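Local coordinates for putative glutathione-regulated potassium-efflux system protein KefB (PDB 3C85), which probably forms part of a potassium-efflux antiporter of the CPA2 family, this piece being its cytosolic nucleotide-binding TrkA-N domain, which can bind AMP, at residues H39-L45 / H105-L111; Y55-R59 / E82-V86. All coordinates share one frame; numbering follows the deposited sequence.

Contact 1: H39-L45 / H105-L111; sequences HAQVLIL and HVKLVLL
Strands 42-45 and 108-111 pair in parallel as the two central neighbours of the domain's sheet, joined through the backbone bonds of L43 and L45 with L108 and L110. L43 N donates to L108 O, L110 N to L43 O, and L45 N to L110 O, each at 2.9 Å. Before the strands settle into this register, Q41 O accepts two N-H groups, K107 N at 2.8 Å and L108 N at 3.2 Å. Farther out, a water bridges A40 O and, weakly, H105 N. In the Rossmann-type order 3-2-1-4-5-6, this pairing is the junction of the two halves of the sheet, with strand 66-70 on the other edge of 42-45. V42, I44, L108 and L110 share one face, where V42 CG1 meets L110 CG at 4.2 Å and helix 49-62 covers I44 and L110. On the face of L43, L45, V109 and L111, the last three pack on helix 116-128. There L45 and L111 lie alongside each other, CD1 to CD2 at 3.7 Å, while V109 CG1, turned anti to its own backbone N (chi1 178°), reaches L45 CD1 at 3.9 Å. L45 also touches A91, a residue of the AMP site. At the entrance to the strands, the extended chains of Q41 and K107 run side by side, and K107 NZ bonds to Q178 O of the second subunit.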
ATOM      1  N   HIS A  39      24.718   5.070  12.898  1.00 31.03           N
ATOM      2  CA  HIS A  39      24.429   6.112  11.895  1.00 30.16           C
ATOM      3  C   HIS A  39      22.994   6.167  11.351  1.00 29.19           C
ATOM      4  O   HIS A  39      22.702   7.016  10.470  1.00 28.44           O
ATOM      5  CB  HIS A  39      25.371   5.988  10.701  1.00 30.63           C
ATOM      6  CG  HIS A  39      26.821   6.066  11.058  1.00 33.47           C
ATOM      7  ND1 HIS A  39      27.463   7.262  11.284  1.00 39.09           N
ATOM      8  CD2 HIS A  39      27.762   5.102  11.182  1.00 32.95           C
ATOM      9  CE1 HIS A  39      28.734   7.032  11.557  1.00 37.76           C
ATOM     10  NE2 HIS A  39      28.939   5.726  11.510  1.00 38.63           N
ATOM     11  N   ALA A  40      22.100   5.322  11.870  1.00 27.56           N
ATOM     12  CA  ALA A  40      20.718   5.226  11.348  1.00 28.13           C
ATOM     13  C   ALA A  40      20.011   6.573  11.443  1.00 28.72           C
ATOM     14  O   ALA A  40      20.058   7.234  12.483  1.00 29.84           O
ATOM     15  CB  ALA A  40      19.918   4.144  12.110  1.00 27.45           C
ATOM     16  N   GLN A  41      19.381   6.983  10.343  1.00 28.87           N
ATOM     17  CA  GLN A  41      18.654   8.233  10.282  1.00 28.00           C
ATOM     18  C   GLN A  41      17.147   7.977  10.332  1.00 27.19           C
ATOM     19  O   GLN A  41      16.365   8.901  10.588  1.00 26.90           O
ATOM     20  CB  GLN A  41      19.007   8.956   9.007  1.00 28.88           C
ATOM     21  CG  GLN A  41      20.460   9.451   8.969  1.00 31.04           C
ATOM     22  CD  GLN A  41      20.781  10.168   7.693  1.00 35.13           C
ATOM     23  OE1 GLN A  41      21.381   9.603   6.763  1.00 39.28           O
ATOM     24  NE2 GLN A  41      20.411  11.416   7.632  1.00 32.36           N
ATOM     25  N   VAL A  42      16.741   6.721  10.087  1.00 25.88           N
ATOM     26  CA  VAL A  42      15.320   6.319  10.105  1.00 24.57           C
ATOM     27  C   VAL A  42      15.211   5.144  11.068  1.00 24.62           C
ATOM     28  O   VAL A  42      16.011   4.229  10.984  1.00 24.01           O
ATOM     29  CB  VAL A  42      14.796   5.884   8.688  1.00 24.67           C
ATOM     30  CG1 VAL A  42      13.301   5.529   8.735  1.00 24.14           C
ATOM     31  CG2 VAL A  42      15.017   7.001   7.654  1.00 25.09           C
ATOM     32  N   LEU A  43      14.269   5.205  12.004  1.00 22.74           N
ATOM     33  CA  LEU A  43      13.934   4.065  12.841  1.00 23.73           C
ATOM     34  C   LEU A  43      12.611   3.526  12.310  1.00 22.55           C
ATOM     35  O   LEU A  43      11.647   4.293  12.181  1.00 23.80           O
ATOM     36  CB  LEU A  43      13.752   4.527  14.269  1.00 24.31           C
ATOM     37  CG  LEU A  43      13.825   3.621  15.462  1.00 29.65           C
ATOM     38  CD1 LEU A  43      15.070   2.704  15.471  1.00 33.42           C
ATOM     39  CD2 LEU A  43      13.902   4.585  16.659  1.00 32.65           C
ATOM     40  N   ILE A  44      12.557   2.243  11.954  1.00 21.88           N
ATOM     41  CA  ILE A  44      11.286   1.664  11.443  1.00 21.12           C
ATOM     42  C   ILE A  44      10.749   0.705  12.502  1.00 21.53           C
ATOM     43  O   ILE A  44      11.326  -0.310  12.782  1.00 21.83           O
ATOM     44  CB  ILE A  44      11.460   0.957  10.092  1.00 21.45           C
ATOM     45  CG1 ILE A  44      12.069   1.964   9.079  1.00 19.27           C
ATOM     46  CG2 ILE A  44      10.108   0.375   9.597  1.00 21.07           C
ATOM     47  CD1 ILE A  44      12.341   1.347   7.733  1.00 20.07           C
ATOM     48  N   LEU A  45       9.663   1.062  13.142  1.00 22.48           N
ATOM     49  CA  LEU A  45       9.178   0.230  14.228  1.00 21.88           C
ATOM     50  C   LEU A  45       8.167  -0.772  13.657  1.00 24.02           C
ATOM     51  O   LEU A  45       7.022  -0.396  13.340  1.00 24.28           O
ATOM     52  CB  LEU A  45       8.519   1.120  15.277  1.00 22.69           C
ATOM     53  CG  LEU A  45       9.443   2.195  15.907  1.00 25.02           C
ATOM     54  CD1 LEU A  45       8.649   3.027  16.917  1.00 24.95           C
ATOM     55  CD2 LEU A  45      10.616   1.505  16.597  1.00 25.39           C
ATOM     56  N   HIS A 105      21.619  10.102  15.084  1.00 47.09           N
ATOM     57  CA  HIS A 105      21.186  10.892  14.019  1.00 42.49           C
ATOM     58  C   HIS A 105      19.730  10.625  13.583  1.00 40.00           C
ATOM     59  O   HIS A 105      19.431  10.930  12.479  1.00 38.33           O
ATOM     60  CB  HIS A 105      22.133  10.583  12.893  1.00 43.57           C
ATOM     61  CG  HIS A 105      23.540  10.447  13.329  1.00 46.03           C
ATOM     62  ND1 HIS A 105      24.563  11.136  12.733  1.00 47.99           N
ATOM     63  CD2 HIS A 105      24.099   9.709  14.308  1.00 47.21           C
ATOM     64  CE1 HIS A 105      25.699  10.822  13.322  1.00 49.86           C
ATOM     65  NE2 HIS A 105      25.444   9.963  14.286  1.00 48.77           N
ATOM     66  N   VAL A 106      18.848  10.084  14.437  1.00 38.28           N
ATOM     67  CA  VAL A 106      17.500   9.664  13.919  1.00 37.19           C
ATOM     68  C   VAL A 106      16.624  10.876  13.637  1.00 35.92           C
ATOM     69  O   VAL A 106      16.316  11.624  14.571  1.00 36.35           O
ATOM     70  CB  VAL A 106      16.764   8.701  14.906  1.00 36.47           C
ATOM     71  CG1 VAL A 106      15.299   8.406  14.449  1.00 33.58           C
ATOM     72  CG2 VAL A 106      17.482   7.394  15.018  1.00 37.50           C
ATOM     73  N   LYS A 107      16.235  11.068  12.369  1.00 33.77           N
ATOM     74  CA  LYS A 107      15.476  12.253  11.894  1.00 33.04           C
ATOM     75  C   LYS A 107      14.046  11.901  11.554  1.00 30.47           C
ATOM     76  O   LYS A 107      13.192  12.790  11.411  1.00 28.93           O
ATOM     77  CB  LYS A 107      16.088  12.839  10.606  1.00 33.58           C
ATOM     78  CG  LYS A 107      17.434  13.444  10.780  1.00 37.34           C
ATOM     79  CD  LYS A 107      17.946  14.003   9.480  1.00 42.34           C
ATOM     80  CE  LYS A 107      19.335  14.598   9.709  1.00 47.11           C
ATOM     81  NZ  LYS A 107      19.883  15.153   8.435  1.00 49.52           N
ATOM     82  N   LEU A 108      13.804  10.600  11.397  1.00 28.73           N
ATOM     83  CA  LEU A 108      12.508  10.081  11.014  1.00 27.91           C
ATOM     84  C   LEU A 108      12.209   8.740  11.672  1.00 26.49           C
ATOM     85  O   LEU A 108      13.047   7.818  11.683  1.00 27.57           O
ATOM     86  CB  LEU A 108      12.414   9.984   9.490  1.00 27.80           C
ATOM     87  CG  LEU A 108      11.106   9.380   8.948  1.00 27.01           C
ATOM     88  CD1 LEU A 108       9.867  10.292   9.268  1.00 25.65           C
ATOM     89  CD2 LEU A 108      11.243   9.056   7.433  1.00 28.71           C
ATOM     90  N   VAL A 109      11.034   8.650  12.284  1.00 25.29           N
ATOM     91  CA  VAL A 109      10.552   7.389  12.806  1.00 23.81           C
ATOM     92  C   VAL A 109       9.303   6.991  12.001  1.00 22.52           C
ATOM     93  O   VAL A 109       8.389   7.817  11.832  1.00 22.22           O
ATOM     94  CB  VAL A 109      10.210   7.451  14.316  1.00 23.30           C
ATOM     95  CG1 VAL A 109       9.666   6.081  14.761  1.00 24.34           C
ATOM     96  CG2 VAL A 109      11.431   7.867  15.149  1.00 24.87           C
ATOM     97  N   LEU A 110       9.272   5.745  11.496  1.00 21.41           N
ATOM     98  CA  LEU A 110       8.075   5.179  10.835  1.00 21.09           C
ATOM     99  C   LEU A 110       7.345   4.226  11.770  1.00 21.62           C
ATOM    100  O   LEU A 110       7.932   3.280  12.265  1.00 21.53           O
ATOM    101  CB  LEU A 110       8.426   4.448   9.538  1.00 21.42           C
ATOM    102  CG  LEU A 110       9.137   5.322   8.483  1.00 21.01           C
ATOM    103  CD1 LEU A 110       9.312   4.504   7.185  1.00 22.16           C
ATOM    104  CD2 LEU A 110       8.345   6.595   8.182  1.00 23.39           C
ATOM    105  N   LEU A 111       6.100   4.498  12.066  1.00 20.58           N
ATOM    106  CA  LEU A 111       5.324   3.646  12.907  1.00 21.68           C
ATOM    107  C   LEU A 111       4.588   2.588  12.053  1.00 21.56           C
ATOM    108  O   LEU A 111       3.633   2.876  11.409  1.00 21.60           O
ATOM    109  CB  LEU A 111       4.344   4.457  13.723  1.00 21.40           C
ATOM    110  CG  LEU A 111       4.882   5.583  14.601  1.00 22.79           C
ATOM    111  CD1 LEU A 111       3.743   6.200  15.376  1.00 23.03           C
ATOM    112  CD2 LEU A 111       5.870   5.023  15.480  1.00 25.10           C
TER
HETATM  113  O   HOH W   1      21.298   6.968  14.824  1.00 32.82           O

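Contact 2: Y55-R59 / E82-V86; sequences YDELR and EGRNV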
ATOM      1  N   TYR A  55      11.400  -0.059   4.372  1.00 21.63           N
ATOM      2  CA  TYR A  55      12.870  -0.232   4.534  1.00 23.32           C
ATOM      3  C   TYR A  55      13.527  -0.360   3.158  1.00 24.30           C
ATOM      4  O   TYR A  55      14.503   0.327   2.839  1.00 24.92           O
ATOM      5  CB  TYR A  55      13.151  -1.516   5.340  1.00 22.29           C
ATOM      6  CG  TYR A  55      14.621  -1.739   5.656  1.00 24.14           C
ATOM      7  CD1 TYR A  55      15.128  -1.511   6.934  1.00 22.01           C
ATOM      8  CD2 TYR A  55      15.521  -2.146   4.637  1.00 23.08           C
ATOM      9  CE1 TYR A  55      16.507  -1.721   7.194  1.00 23.70           C
ATOM     10  CE2 TYR A  55      16.842  -2.330   4.879  1.00 22.04           C
ATOM     11  CZ  TYR A  55      17.351  -2.102   6.138  1.00 22.95           C
ATOM     12  OH  TYR A  55      18.705  -2.312   6.314  1.00 23.35           O
ATOM     13  N   ASP A  56      12.971  -1.245   2.331  1.00 25.29           N
ATOM     14  CA  ASP A  56      13.552  -1.536   1.022  1.00 25.70           C
ATOM     15  C   ASP A  56      13.427  -0.365   0.041  1.00 26.86           C
ATOM     16  O   ASP A  56      14.354  -0.079  -0.742  1.00 27.40           O
ATOM     17  CB  ASP A  56      12.894  -2.777   0.473  1.00 26.38           C
ATOM     18  CG  ASP A  56      13.441  -4.033   1.090  1.00 27.75           C
ATOM     19  OD1 ASP A  56      14.317  -3.958   1.995  1.00 27.56           O
ATOM     20  OD2 ASP A  56      12.967  -5.107   0.685  1.00 30.56           O
ATOM     21  N   GLU A  57      12.283   0.310   0.076  1.00 26.37           N
ATOM     22  CA  GLU A  57      12.073   1.521  -0.726  1.00 27.88           C
ATOM     23  C   GLU A  57      13.039   2.677  -0.347  1.00 28.38           C
ATOM     24  O   GLU A  57      13.631   3.321  -1.216  1.00 28.64           O
ATOM     25  CB  GLU A  57      10.609   1.943  -0.621  1.00 27.87           C
ATOM     26  CG  GLU A  57      10.262   3.234  -1.344  1.00 32.97           C
ATOM     27  CD  GLU A  57      10.282   3.072  -2.848  1.00 39.40           C
ATOM     28  OE1 GLU A  57      10.152   1.926  -3.351  1.00 44.48           O
ATOM     29  OE2 GLU A  57      10.424   4.094  -3.533  1.00 43.90           O
ATOM     30  N   LEU A  58      13.212   2.922   0.941  1.00 28.67           N
ATOM     31  CA  LEU A  58      14.252   3.857   1.405  1.00 30.65           C
ATOM     32  C   LEU A  58      15.665   3.401   1.032  1.00 31.94           C
ATOM     33  O   LEU A  58      16.494   4.234   0.638  1.00 32.55           O
ATOM     34  CB  LEU A  58      14.173   4.057   2.934  1.00 29.45           C
ATOM     35  CG  LEU A  58      12.889   4.699   3.477  1.00 30.35           C
ATOM     36  CD1 LEU A  58      12.748   4.537   4.993  1.00 27.91           C
ATOM     37  CD2 LEU A  58      12.817   6.177   3.052  1.00 29.85           C
ATOM     38  N   ARG A  59      15.976   2.110   1.195  1.00 33.56           N
ATOM     39  CA  ARG A  59      17.320   1.634   0.818  1.00 36.18           C
ATOM     40  C   ARG A  59      17.613   1.918  -0.669  1.00 36.43           C
ATOM     41  O   ARG A  59      18.713   2.324  -1.026  1.00 35.56           O
ATOM     42  CB  ARG A  59      17.515   0.152   1.128  1.00 36.35           C
ATOM     43  CG  ARG A  59      18.893  -0.378   0.685  1.00 38.59           C
ATOM     44  CD  ARG A  59      19.006  -1.899   0.751  1.00 38.96           C
ATOM     45  NE  ARG A  59      19.079  -2.415   2.129  0.70 41.55           N
ATOM     46  CZ  ARG A  59      20.195  -2.707   2.807  0.70 41.38           C
ATOM     47  NH1 ARG A  59      20.088  -3.180   4.054  1.00 33.55           N
ATOM     48  NH2 ARG A  59      21.418  -2.542   2.264  1.00 43.69           N
ATOM     49  N   GLU A  82      19.157 -11.645   5.452  1.00 35.12           N
ATOM     50  CA  GLU A  82      18.886 -10.986   4.177  1.00 36.11           C
ATOM     51  C   GLU A  82      19.627  -9.628   4.024  1.00 35.22           C
ATOM     52  O   GLU A  82      19.447  -8.942   3.032  1.00 36.00           O
ATOM     53  CB  GLU A  82      17.365 -10.842   3.937  1.00 35.77           C
ATOM     54  CG  GLU A  82      16.645 -12.177   3.686  1.00 37.91           C
ATOM     55  CD  GLU A  82      15.097 -12.124   3.779  1.00 38.71           C
ATOM     56  OE1 GLU A  82      14.466 -11.045   3.766  1.00 43.67           O
ATOM     57  OE2 GLU A  82      14.492 -13.194   3.869  1.00 41.49           O
ATOM     58  N   GLY A  83      20.462  -9.255   4.986  1.00 34.15           N
ATOM     59  CA  GLY A  83      21.280  -8.039   4.865  1.00 33.45           C
ATOM     60  C   GLY A  83      20.667  -6.779   5.473  1.00 32.15           C
ATOM     61  O   GLY A  83      21.290  -5.705   5.439  1.00 33.60           O
ATOM     62  N   ARG A  84      19.464  -6.893   6.047  1.00 29.85           N
ATOM     63  CA  ARG A  84      18.778  -5.736   6.634  1.00 28.63           C
ATOM     64  C   ARG A  84      19.230  -5.481   8.095  1.00 28.74           C
ATOM     65  O   ARG A  84      19.498  -6.427   8.830  1.00 27.59           O
ATOM     66  CB  ARG A  84      17.269  -5.931   6.585  1.00 28.41           C
ATOM     67  CG  ARG A  84      16.669  -5.992   5.188  1.00 28.03           C
ATOM     68  CD  ARG A  84      15.140  -5.871   5.269  1.00 27.35           C
ATOM     69  NE  ARG A  84      14.573  -6.127   3.956  1.00 28.26           N
ATOM     70  CZ  ARG A  84      14.228  -7.331   3.517  1.00 29.63           C
ATOM     71  NH1 ARG A  84      14.353  -8.390   4.302  1.00 29.60           N
ATOM     72  NH2 ARG A  84      13.754  -7.477   2.285  1.00 30.66           N
ATOM     73  N   ASN A  85      19.365  -4.207   8.487  1.00 27.60           N
ATOM     74  CA  ASN A  85      19.709  -3.886   9.887  1.00 27.47           C
ATOM     75  C   ASN A  85      18.440  -3.905  10.694  1.00 27.06           C
ATOM     76  O   ASN A  85      17.687  -2.920  10.710  1.00 26.17           O
ATOM     77  CB  ASN A  85      20.429  -2.539  10.049  1.00 28.34           C
ATOM     78  CG  ASN A  85      21.854  -2.561   9.511  1.00 30.03           C
ATOM     79  OD1 ASN A  85      22.333  -3.584   9.018  1.00 32.03           O
ATOM     80  ND2 ASN A  85      22.529  -1.423   9.585  1.00 31.49           N
ATOM     81  N   VAL A  86      18.190  -5.037  11.339  1.00 25.94           N
ATOM     82  CA  VAL A  86      16.983  -5.209  12.128  1.00 25.92           C
ATOM     83  C   VAL A  86      17.362  -5.832  13.470  1.00 26.79           C
ATOM     84  O   VAL A  86      18.119  -6.796  13.518  1.00 27.16           O
ATOM     85  CB  VAL A  86      15.918  -6.084  11.392  1.00 25.75           C
ATOM     86  CG1 VAL A  86      14.685  -6.323  12.302  1.00 23.90           C
ATOM     87  CG2 VAL A  86      15.475  -5.372  10.123  1.00 24.08           C
TER
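R84 and Y55 bury the most surface here, with D56 next, and together they join helix 49-62 to the turn that follows helix 73-81. The aliphatic part of R84 lies over one face of the Y55 ring, its CD 4.1 Å from the ring centroid in a CH-pi contact, while the guanidinium plane stands almost perpendicular to the ring. With CG anti to the backbone N (chi1 -176°), Y55 projects its hydroxyl to the backbone beyond R84, where N85 N donates to Y55 OH at 3.0 Å and 167°. Beyond the ring, R84 grips D56 in a bidentate, side-on salt bridge: NE meets OD1 at 2.9 Å and NH2 meets OD2 at 3.0 Å, carboxylate and guanidinium being nearly coplanar. A second salt bridge, R84 NH1 to the anti lone pair of E82 OE1 at 2.7 Å, puts R84 at the centre of a network. R59 NH1 adds only weak bonds, to Y55 OH and to G83 O. G83, with positive phi, ends helix 73-81 in a Schellman motif, after which the chain runs into R84. Three bonds made near its own plane, from NE, NH2 and NH1, should restrict rotation of the R84 guanidinium, and its charge, shared between two carboxylates, probably offsets the repulsion between D56 and E82.

How the contacts relate
From the N terminus the chain first lays down strand 42-45, then helix 49-62, strand 66-70 and helix 73-81, reaching strand 108-111 only after strand 86-88 and helix 94-98. Contact 1 closes this long excursion, and contact 2, which closes the shorter span between 55-59 and 82-86, is nested inside it. The glycine-rich turn after strand 42-45, consistent with a Rossmann-type motif, leads straight into the helix used by contact 2. The two contacts meet where I44 CD1 packs on Y55 CA at 3.6 Å and where L58 CD1 touches V42 and L110. Contact 1 thus joins strands within the sheet, whereas contact 2 ties a covering helix to the approach to strand 86-88, outermost in the sheet of this chain.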